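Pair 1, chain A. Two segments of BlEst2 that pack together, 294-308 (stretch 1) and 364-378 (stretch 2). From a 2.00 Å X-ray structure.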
# COMPACT_ATOMS: atom_id res chain seq x y z
N GLY A 294 -12.39 14.52 -2.18
CA GLY A 294 -11.13 15.21 -2.40
C GLY A 294 -11.37 16.51 -3.13
O GLY A 294 -12.45 16.75 -3.66
N GLY A 295 -10.36 17.34 -3.18
CA GLY A 295 -10.48 18.63 -3.85
C GLY A 295 -9.42 19.57 -3.36
O GLY A 295 -8.38 19.15 -2.84
N GLU A 296 -9.69 20.84 -3.50
CA GLU A 296 -8.84 21.92 -3.06
C GLU A 296 -9.67 22.82 -2.19
O GLU A 296 -10.90 22.91 -2.36
CB GLU A 296 -8.30 22.70 -4.27
CG GLU A 296 -7.14 21.97 -4.94
CD GLU A 296 -6.62 22.56 -6.24
OE1 GLU A 296 -7.33 23.39 -6.86
OE2 GLU A 296 -5.50 22.18 -6.65
N ASN A 297 -9.01 23.46 -1.22
CA ASN A 297 -9.65 24.37 -0.30
C ASN A 297 -8.77 25.59 -0.11
O ASN A 297 -7.61 25.48 0.31
CB ASN A 297 -9.90 23.66 1.03
CG ASN A 297 -10.48 24.54 2.11
OD1 ASN A 297 -11.19 25.51 1.85
ND2 ASN A 297 -10.21 24.19 3.36
N HIS A 298 -9.31 26.77 -0.42
CA HIS A 298 -8.60 28.04 -0.28
C HIS A 298 -9.06 28.83 0.95
O HIS A 298 -8.56 29.92 1.19
CB HIS A 298 -8.78 28.88 -1.56
CG HIS A 298 -8.09 28.30 -2.76
ND1 HIS A 298 -8.63 27.22 -3.44
CD2 HIS A 298 -6.93 28.66 -3.35
CE1 HIS A 298 -7.79 26.98 -4.43
NE2 HIS A 298 -6.76 27.82 -4.42
N GLY A 299 -10.01 28.27 1.71
CA GLY A 299 -10.53 28.90 2.92
C GLY A 299 -11.30 27.92 3.77
O GLY A 299 -10.71 27.14 4.53
N LEU A 300 -12.62 27.92 3.62
CA LEU A 300 -13.48 27.00 4.33
C LEU A 300 -14.01 25.96 3.35
O LEU A 300 -14.57 26.31 2.30
CB LEU A 300 -14.65 27.73 5.01
CG LEU A 300 -15.75 26.84 5.62
CD1 LEU A 300 -15.25 26.08 6.85
CD2 LEU A 300 -16.99 27.66 5.97
N ARG A 301 -13.83 24.67 3.68
CA ARG A 301 -14.39 23.59 2.90
C ARG A 301 -15.15 22.69 3.84
O ARG A 301 -14.60 22.22 4.84
CB ARG A 301 -13.32 22.78 2.15
CG ARG A 301 -13.88 21.57 1.36
CD ARG A 301 -14.60 22.05 0.12
NE ARG A 301 -14.94 20.99 -0.82
CZ ARG A 301 -14.43 20.86 -2.04
NH1 ARG A 301 -13.50 21.70 -2.47
NH2 ARG A 301 -14.82 19.87 -2.83
N GLU A 302 -16.41 22.44 3.50
CA GLU A 302 -17.23 21.54 4.28
C GLU A 302 -17.64 20.37 3.41
O GLU A 302 -17.92 20.55 2.22
CB GLU A 302 -18.46 22.25 4.86
CG GLU A 302 -18.12 23.45 5.73
CD GLU A 302 -19.25 24.06 6.54
OE1 GLU A 302 -18.97 24.44 7.70
OE2 GLU A 302 -20.38 24.22 6.03
N GLU A 303 -17.64 19.17 4.00
CA GLU A 303 -18.06 17.94 3.32
C GLU A 303 -19.04 17.21 4.20
O GLU A 303 -18.70 16.84 5.33
CB GLU A 303 -16.86 17.01 2.99
CG GLU A 303 -15.99 17.50 1.84
CD GLU A 303 -16.59 17.53 0.45
OE1 GLU A 303 -15.92 18.10 -0.45
OE2 GLU A 303 -17.73 17.04 0.25
N GLU A 304 -20.24 17.02 3.70
CA GLU A 304 -21.26 16.28 4.45
C GLU A 304 -21.08 14.80 4.18
O GLU A 304 -20.54 14.41 3.15
CB GLU A 304 -22.67 16.71 4.04
CG GLU A 304 -23.06 18.09 4.54
CD GLU A 304 -24.50 18.47 4.26
OE1 GLU A 304 -25.13 17.86 3.37
OE2 GLU A 304 -25.00 19.39 4.94
N PHE A 305 -21.51 13.98 5.10
CA PHE A 305 -21.50 12.53 4.92
C PHE A 305 -22.54 11.90 5.81
O PHE A 305 -22.73 12.31 6.95
CB PHE A 305 -20.10 11.90 5.12
CG PHE A 305 -19.52 11.91 6.51
CD1 PHE A 305 -18.81 13.01 6.98
CD2 PHE A 305 -19.63 10.80 7.33
CE1 PHE A 305 -18.26 13.01 8.27
CE2 PHE A 305 -19.08 10.80 8.62
CZ PHE A 305 -18.38 11.90 9.08
N ALA A 306 -23.23 10.91 5.27
CA ALA A 306 -24.23 10.13 5.95
C ALA A 306 -23.55 9.07 6.82
O ALA A 306 -22.54 8.47 6.43
CB ALA A 306 -25.14 9.44 4.94
N VAL A 307 -24.12 8.86 8.00
CA VAL A 307 -23.72 7.78 8.89
C VAL A 307 -25.04 7.05 9.11
O VAL A 307 -25.97 7.63 9.67
CB VAL A 307 -23.06 8.22 10.22
CG1 VAL A 307 -22.92 7.03 11.19
CG2 VAL A 307 -21.70 8.86 9.97
N GLU A 308 -25.13 5.82 8.63
CA GLU A 308 -26.33 5.01 8.80
C GLU A 308 -26.51 4.58 10.28
O GLU A 308 -25.60 4.76 11.11
CB GLU A 308 -26.28 3.78 7.85
CG GLU A 308 -25.25 2.72 8.21
CD GLU A 308 -23.85 2.92 7.64
OE1 GLU A 308 -23.54 4.02 7.12
OE2 GLU A 308 -23.05 1.96 7.75
N ALA A 364 -26.63 8.36 14.04
CA ALA A 364 -27.02 8.23 12.63
C ALA A 364 -27.50 9.56 12.13
O ALA A 364 -28.10 10.32 12.89
CB ALA A 364 -28.12 7.20 12.48
N GLY A 365 -27.25 9.83 10.86
CA GLY A 365 -27.66 11.07 10.24
C GLY A 365 -26.54 11.70 9.43
O GLY A 365 -25.55 11.03 9.09
N THR A 366 -26.71 12.97 9.09
CA THR A 366 -25.75 13.70 8.29
C THR A 366 -24.74 14.40 9.19
O THR A 366 -25.08 15.34 9.93
CB THR A 366 -26.45 14.74 7.38
OG1 THR A 366 -27.53 14.11 6.71
CG2 THR A 366 -25.48 15.38 6.37
N TRP A 367 -23.51 13.96 9.09
CA TRP A 367 -22.37 14.56 9.78
C TRP A 367 -21.75 15.50 8.78
O TRP A 367 -22.04 15.42 7.60
CB TRP A 367 -21.34 13.49 10.14
CG TRP A 367 -21.74 12.64 11.30
CD1 TRP A 367 -22.80 11.79 11.37
CD2 TRP A 367 -21.09 12.58 12.57
NE1 TRP A 367 -22.84 11.18 12.59
CE2 TRP A 367 -21.79 11.64 13.35
CE3 TRP A 367 -19.94 13.18 13.11
CZ2 TRP A 367 -21.43 11.33 14.67
CZ3 TRP A 367 -19.56 12.84 14.40
CH2 TRP A 367 -20.30 11.94 15.17
N LYS A 368 -20.85 16.36 9.25
CA LYS A 368 -20.18 17.32 8.39
C LYS A 368 -18.79 17.59 8.91
O LYS A 368 -18.59 17.83 10.11
CB LYS A 368 -21.02 18.62 8.32
CG LYS A 368 -20.42 19.76 7.48
CD LYS A 368 -21.40 20.96 7.32
CE LYS A 368 -21.67 21.72 8.60
NZ LYS A 368 -22.44 22.98 8.34
N ILE A 369 -17.81 17.52 8.01
CA ILE A 369 -16.44 17.86 8.34
C ILE A 369 -16.21 19.25 7.77
O ILE A 369 -16.77 19.60 6.73
CB ILE A 369 -15.38 16.82 7.85
CG1 ILE A 369 -13.98 17.11 8.52
CG2 ILE A 369 -15.25 16.83 6.32
CD1 ILE A 369 -13.21 15.94 8.87
N ALA A 370 -15.41 20.05 8.46
CA ALA A 370 -15.06 21.38 8.01
C ALA A 370 -13.57 21.59 8.18
O ALA A 370 -13.01 21.25 9.22
CB ALA A 370 -15.87 22.44 8.76
N SER A 371 -12.92 22.11 7.15
CA SER A 371 -11.50 22.46 7.20
C SER A 371 -11.38 23.94 6.90
O SER A 371 -11.86 24.40 5.86
CB SER A 371 -10.70 21.67 6.17
OG SER A 371 -9.32 21.99 6.23
N SER A 372 -10.81 24.69 7.84
CA SER A 372 -10.60 26.13 7.69
C SER A 372 -9.11 26.33 7.58
O SER A 372 -8.35 25.92 8.45
CB SER A 372 -11.18 26.90 8.88
OG SER A 372 -11.11 28.29 8.67
N VAL A 373 -8.67 26.90 6.45
CA VAL A 373 -7.25 27.12 6.17
C VAL A 373 -6.97 28.59 5.87
O VAL A 373 -7.84 29.29 5.38
CB VAL A 373 -6.73 26.18 5.04
CG1 VAL A 373 -6.72 24.71 5.46
CG2 VAL A 373 -7.51 26.37 3.74
N LYS A 374 -5.73 29.01 6.09
CA LYS A 374 -5.23 30.37 5.78
C LYS A 374 -4.38 30.29 4.51
O LYS A 374 -4.28 31.27 3.79
CB LYS A 374 -4.37 30.91 6.92
N GLN A 375 -3.80 29.10 4.30
CA GLN A 375 -2.95 28.75 3.15
C GLN A 375 -3.70 27.67 2.35
O GLN A 375 -4.31 26.82 2.96
CB GLN A 375 -1.64 28.20 3.70
CG GLN A 375 -0.76 27.49 2.68
CD GLN A 375 0.63 27.32 3.23
OE1 GLN A 375 1.40 28.28 3.32
NE2 GLN A 375 0.98 26.09 3.60
N LYS A 376 -3.61 27.75 1.04
CA LYS A 376 -4.24 26.87 0.03
C LYS A 376 -3.91 25.40 0.34
O LYS A 376 -2.76 25.09 0.70
CB LYS A 376 -3.73 27.31 -1.34
CG LYS A 376 -4.36 26.66 -2.55
CD LYS A 376 -3.73 27.11 -3.83
CE LYS A 376 -3.42 28.60 -3.84
NZ LYS A 376 -2.42 28.98 -4.86
N GLU A 377 -4.92 24.53 0.25
CA GLU A 377 -4.65 23.10 0.52
C GLU A 377 -5.34 22.21 -0.52
O GLU A 377 -6.32 22.61 -1.07
CB GLU A 377 -5.12 22.69 1.91
CG GLU A 377 -6.62 22.53 2.02
CD GLU A 377 -7.14 21.83 3.25
OE1 GLU A 377 -6.35 21.19 3.93
OE2 GLU A 377 -8.33 21.91 3.50
N ALA A 378 -4.67 21.11 -0.85
CA ALA A 378 -5.33 20.01 -1.57
C ALA A 378 -5.69 19.02 -0.46
O ALA A 378 -4.92 18.88 0.48
CB ALA A 378 -4.46 19.38 -2.62

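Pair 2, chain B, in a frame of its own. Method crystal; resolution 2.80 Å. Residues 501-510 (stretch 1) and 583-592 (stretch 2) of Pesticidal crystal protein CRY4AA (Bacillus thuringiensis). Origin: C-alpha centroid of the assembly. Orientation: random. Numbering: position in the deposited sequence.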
# COMPACT_ATOMS: atom_id res chain seq x y z
N ASP B 501 -9.31 15.13 -6.02
CA ASP B 501 -10.65 15.70 -6.11
C ASP B 501 -10.49 16.77 -7.18
O ASP B 501 -10.28 17.95 -6.89
CB ASP B 501 -11.06 16.34 -4.78
CG ASP B 501 -12.57 16.54 -4.65
OD1 ASP B 501 -13.20 16.96 -5.65
OD2 ASP B 501 -13.12 16.30 -3.55
N PHE B 502 -10.55 16.34 -8.44
CA PHE B 502 -10.37 17.20 -9.60
C PHE B 502 -11.39 18.32 -9.75
O PHE B 502 -12.51 18.10 -10.20
CB PHE B 502 -10.36 16.31 -10.85
CG PHE B 502 -9.81 16.98 -12.08
CD1 PHE B 502 -8.82 17.95 -11.99
CD2 PHE B 502 -10.25 16.59 -13.34
CE1 PHE B 502 -8.27 18.52 -13.14
CE2 PHE B 502 -9.71 17.15 -14.50
CZ PHE B 502 -8.72 18.12 -14.40
N LYS B 503 -10.99 19.54 -9.39
CA LYS B 503 -11.87 20.71 -9.51
C LYS B 503 -11.44 21.64 -10.66
O LYS B 503 -12.28 22.11 -11.44
CB LYS B 503 -11.88 21.49 -8.19
CG LYS B 503 -13.16 21.36 -7.36
CD LYS B 503 -13.45 19.91 -7.01
CE LYS B 503 -14.75 19.76 -6.23
NZ LYS B 503 -14.66 20.24 -4.82
N ASP B 504 -10.14 21.89 -10.78
CA ASP B 504 -9.63 22.76 -11.82
C ASP B 504 -8.60 22.10 -12.74
O ASP B 504 -8.92 21.67 -13.85
CB ASP B 504 -8.99 24.01 -11.19
CG ASP B 504 -8.22 23.70 -9.91
OD1 ASP B 504 -7.67 22.58 -9.80
OD2 ASP B 504 -8.14 24.57 -9.03
N HIS B 505 -7.37 22.01 -12.25
CA HIS B 505 -6.29 21.42 -13.02
C HIS B 505 -5.30 20.71 -12.11
O HIS B 505 -5.33 20.89 -10.89
CB HIS B 505 -5.56 22.52 -13.77
CG HIS B 505 -5.01 23.59 -12.86
ND1 HIS B 505 -5.82 24.50 -12.22
CD2 HIS B 505 -3.75 23.86 -12.46
CE1 HIS B 505 -5.08 25.29 -11.47
NE2 HIS B 505 -3.81 24.92 -11.60
N PHE B 506 -4.43 19.90 -12.71
CA PHE B 506 -3.37 19.19 -11.99
C PHE B 506 -2.47 18.59 -13.05
O PHE B 506 -2.95 18.19 -14.10
CB PHE B 506 -3.95 18.12 -11.03
CG PHE B 506 -4.43 16.85 -11.70
CD1 PHE B 506 -3.53 15.85 -12.05
CD2 PHE B 506 -5.79 16.64 -11.92
CE1 PHE B 506 -3.98 14.65 -12.61
CE2 PHE B 506 -6.25 15.44 -12.48
CZ PHE B 506 -5.35 14.45 -12.82
N LYS B 507 -1.16 18.57 -12.78
CA LYS B 507 -0.21 18.02 -13.75
C LYS B 507 0.75 16.97 -13.21
O LYS B 507 1.39 17.15 -12.18
CB LYS B 507 0.60 19.15 -14.38
CG LYS B 507 1.67 18.68 -15.36
CD LYS B 507 3.05 18.68 -14.73
CE LYS B 507 3.49 20.09 -14.42
NZ LYS B 507 4.62 20.08 -13.46
N ILE B 508 0.83 15.86 -13.92
CA ILE B 508 1.74 14.80 -13.53
C ILE B 508 2.77 14.75 -14.67
O ILE B 508 2.42 14.91 -15.84
CB ILE B 508 0.97 13.46 -13.36
CG1 ILE B 508 1.75 12.30 -13.96
CG2 ILE B 508 -0.39 13.54 -14.00
CD1 ILE B 508 2.91 11.87 -13.12
N THR B 509 4.04 14.58 -14.30
CA THR B 509 5.13 14.51 -15.28
C THR B 509 5.62 13.07 -15.45
O THR B 509 5.89 12.38 -14.47
CB THR B 509 6.30 15.38 -14.83
OG1 THR B 509 5.82 16.69 -14.50
CG2 THR B 509 7.33 15.50 -15.94
N CYS B 510 5.73 12.62 -16.69
CA CYS B 510 6.18 11.26 -16.97
C CYS B 510 7.41 11.21 -17.85
O CYS B 510 7.65 12.11 -18.66
CB CYS B 510 5.07 10.46 -17.64
SG CYS B 510 3.51 10.51 -16.77
N GLN B 583 11.47 10.60 -23.67
CA GLN B 583 10.87 11.92 -23.76
C GLN B 583 10.22 12.34 -22.45
O GLN B 583 9.43 11.59 -21.88
CB GLN B 583 9.83 11.94 -24.89
CG GLN B 583 8.89 13.12 -24.84
CD GLN B 583 7.97 13.18 -26.04
OE1 GLN B 583 7.60 12.15 -26.62
NE2 GLN B 583 7.58 14.38 -26.43
N ASN B 584 10.56 13.53 -21.97
CA ASN B 584 9.96 14.03 -20.74
C ASN B 584 8.56 14.51 -21.13
O ASN B 584 8.40 15.31 -22.05
CB ASN B 584 10.79 15.18 -20.15
CG ASN B 584 10.36 15.54 -18.74
OD1 ASN B 584 10.53 14.76 -17.80
ND2 ASN B 584 9.80 16.74 -18.58
N ILE B 585 7.54 14.02 -20.44
CA ILE B 585 6.17 14.36 -20.77
C ILE B 585 5.44 15.13 -19.69
O ILE B 585 5.56 14.81 -18.51
CB ILE B 585 5.37 13.08 -21.06
CG1 ILE B 585 6.13 12.22 -22.08
CG2 ILE B 585 3.99 13.44 -21.55
CD1 ILE B 585 5.61 10.81 -22.19
N SER B 586 4.68 16.14 -20.10
CA SER B 586 3.88 16.94 -19.17
C SER B 586 2.42 16.57 -19.39
O SER B 586 1.90 16.69 -20.50
CB SER B 586 4.06 18.43 -19.43
OG SER B 586 5.39 18.83 -19.19
N LEU B 587 1.77 16.10 -18.33
CA LEU B 587 0.38 15.71 -18.42
C LEU B 587 -0.46 16.72 -17.64
O LEU B 587 -0.68 16.59 -16.43
CB LEU B 587 0.20 14.29 -17.87
CG LEU B 587 -0.14 13.16 -18.85
CD1 LEU B 587 0.90 13.07 -19.96
CD2 LEU B 587 -0.22 11.84 -18.11
N VAL B 588 -0.92 17.75 -18.36
CA VAL B 588 -1.73 18.79 -17.74
C VAL B 588 -3.20 18.49 -17.90
O VAL B 588 -3.72 18.49 -19.00
CB VAL B 588 -1.45 20.16 -18.36
CG1 VAL B 588 -2.00 21.25 -17.47
CG2 VAL B 588 0.03 20.35 -18.59
N PHE B 589 -3.87 18.24 -16.77
CA PHE B 589 -5.29 17.95 -16.76
C PHE B 589 -6.08 19.19 -16.33
O PHE B 589 -5.76 19.82 -15.32
CB PHE B 589 -5.62 16.81 -15.78
CG PHE B 589 -5.21 15.45 -16.27
CD1 PHE B 589 -3.92 14.97 -16.07
CD2 PHE B 589 -6.12 14.65 -16.97
CE1 PHE B 589 -3.54 13.73 -16.55
CE2 PHE B 589 -5.74 13.40 -17.46
CZ PHE B 589 -4.45 12.94 -17.25
N ASN B 590 -7.10 19.53 -17.10
CA ASN B 590 -7.97 20.66 -16.79
C ASN B 590 -9.43 20.24 -16.82
O ASN B 590 -9.81 19.33 -17.56
CB ASN B 590 -7.79 21.79 -17.81
CG ASN B 590 -6.73 22.79 -17.41
OD1 ASN B 590 -5.66 22.84 -18.01
ND2 ASN B 590 -7.02 23.58 -16.38
N ARG B 591 -10.23 20.90 -15.99
CA ARG B 591 -11.66 20.65 -15.95
C ARG B 591 -12.32 21.93 -16.46
O ARG B 591 -12.06 23.01 -15.93
CB ARG B 591 -12.11 20.35 -14.52
CG ARG B 591 -13.59 20.10 -14.44
CD ARG B 591 -13.99 19.40 -13.17
NE ARG B 591 -15.44 19.30 -13.13
CZ ARG B 591 -16.12 18.77 -12.12
NH1 ARG B 591 -15.48 18.29 -11.07
NH2 ARG B 591 -17.45 18.73 -12.17
N SER B 592 -13.15 21.83 -17.48
CA SER B 592 -13.78 23.01 -18.05
C SER B 592 -15.28 23.17 -17.80
O SER B 592 -15.81 24.27 -17.90
CB SER B 592 -13.52 23.06 -19.54
OG SER B 592 -13.97 21.86 -20.15

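Pair 1 and pair 2 are built on the same template: two antiparallel strands, side by side, whose backbones superpose with an RMSD of 0.7 Å over 14 central residues. The strand directions lie at 149° in pair 1 and 164° in pair 2. In both, hydrogen-bonded and non-hydrogen-bonded pairs alternate, and residues facing each other across the ladder put their side chains on the same face. The first rule is that the backbone pays for the pairing whatever the sequence: E303(A) N gives to I369(A) O at 2.9 Å and I369(A) N returns to E303(A) O at 2.9 Å, while at the matching positions I508(B) N reaches L587(B) O at 3.0 Å and L587(B) N reaches I508(B) O at 2.8 Å.

The ladder starts alike as well. G299(A) matches D504(B) and V373(A) matches R591(B), and in each pair the carbonyl takes the opposing amide: V373(A) N to G299(A) O at 2.8 Å, R591(B) N to D504(B) O at 2.6 Å. Here the side chains diverge. N297(A) in pair 1 is a polar clip, its ND2 donating to S371(A) O at 3.0 Å and to E377(A) OE2 at 3.0 Å, and its OD1 accepting from G299(A) N at 3.0 Å. The matching F502(B) fills the position with a ring instead. Its CZ packs 3.6 Å from F589(B) CB, R591(B) CB sits over its face, 4.2 Å from the ring centroid, and R591(B) NH1 donates to F502(B) O at 3.1 Å. One design ties the corner with amide hydrogen bonds; the other covers it with an aromatic ring and a long arginine.

The face carrying R301(A), E303(A), S371(A) and I369(A) shows the sharpest exchange. In pair 1 R301(A) leads its end away from the partner strand and bridges along its own strand, NE to E303(A) OE1 at 3.1 Å, leaving small S371(A) opposite; S371(A) OG in turn donates to E377(A) OE2 at 2.9 Å. Pair 2 places F506(B) and F589(B) at the R301(A) and S371(A) positions. Their rings are nearly parallel, at 12°, but slid apart with centroids 4.7 Å from each other, and F589(B) CB lies over the F506(B) face, 3.8 Å from its centroid. I508(B) CG2 then meets the edge of F589(B), 4.1 Å from its CE1.

Further along, the aromatic motif reappears in pair 1. F305(A) and W367(A), matching C510(B) and I585(B), set W367(A) CB over the F305(A) face, 3.7 Å from its centroid. Pair 2 fills those positions more modestly, C510(B) CB lying 4.3 Å from I585(B) CB.

On the other face, E302(A) OE2 forms a salt bridge with K368(A) NZ at 3.3 Å, a weak hydrogen bond reaching diagonally across the ladder. The matching K507(B) instead lays its CG 4.0 Å from V588(B) CG2. The frame fixes where side chains begin; their chemistry remains negotiable.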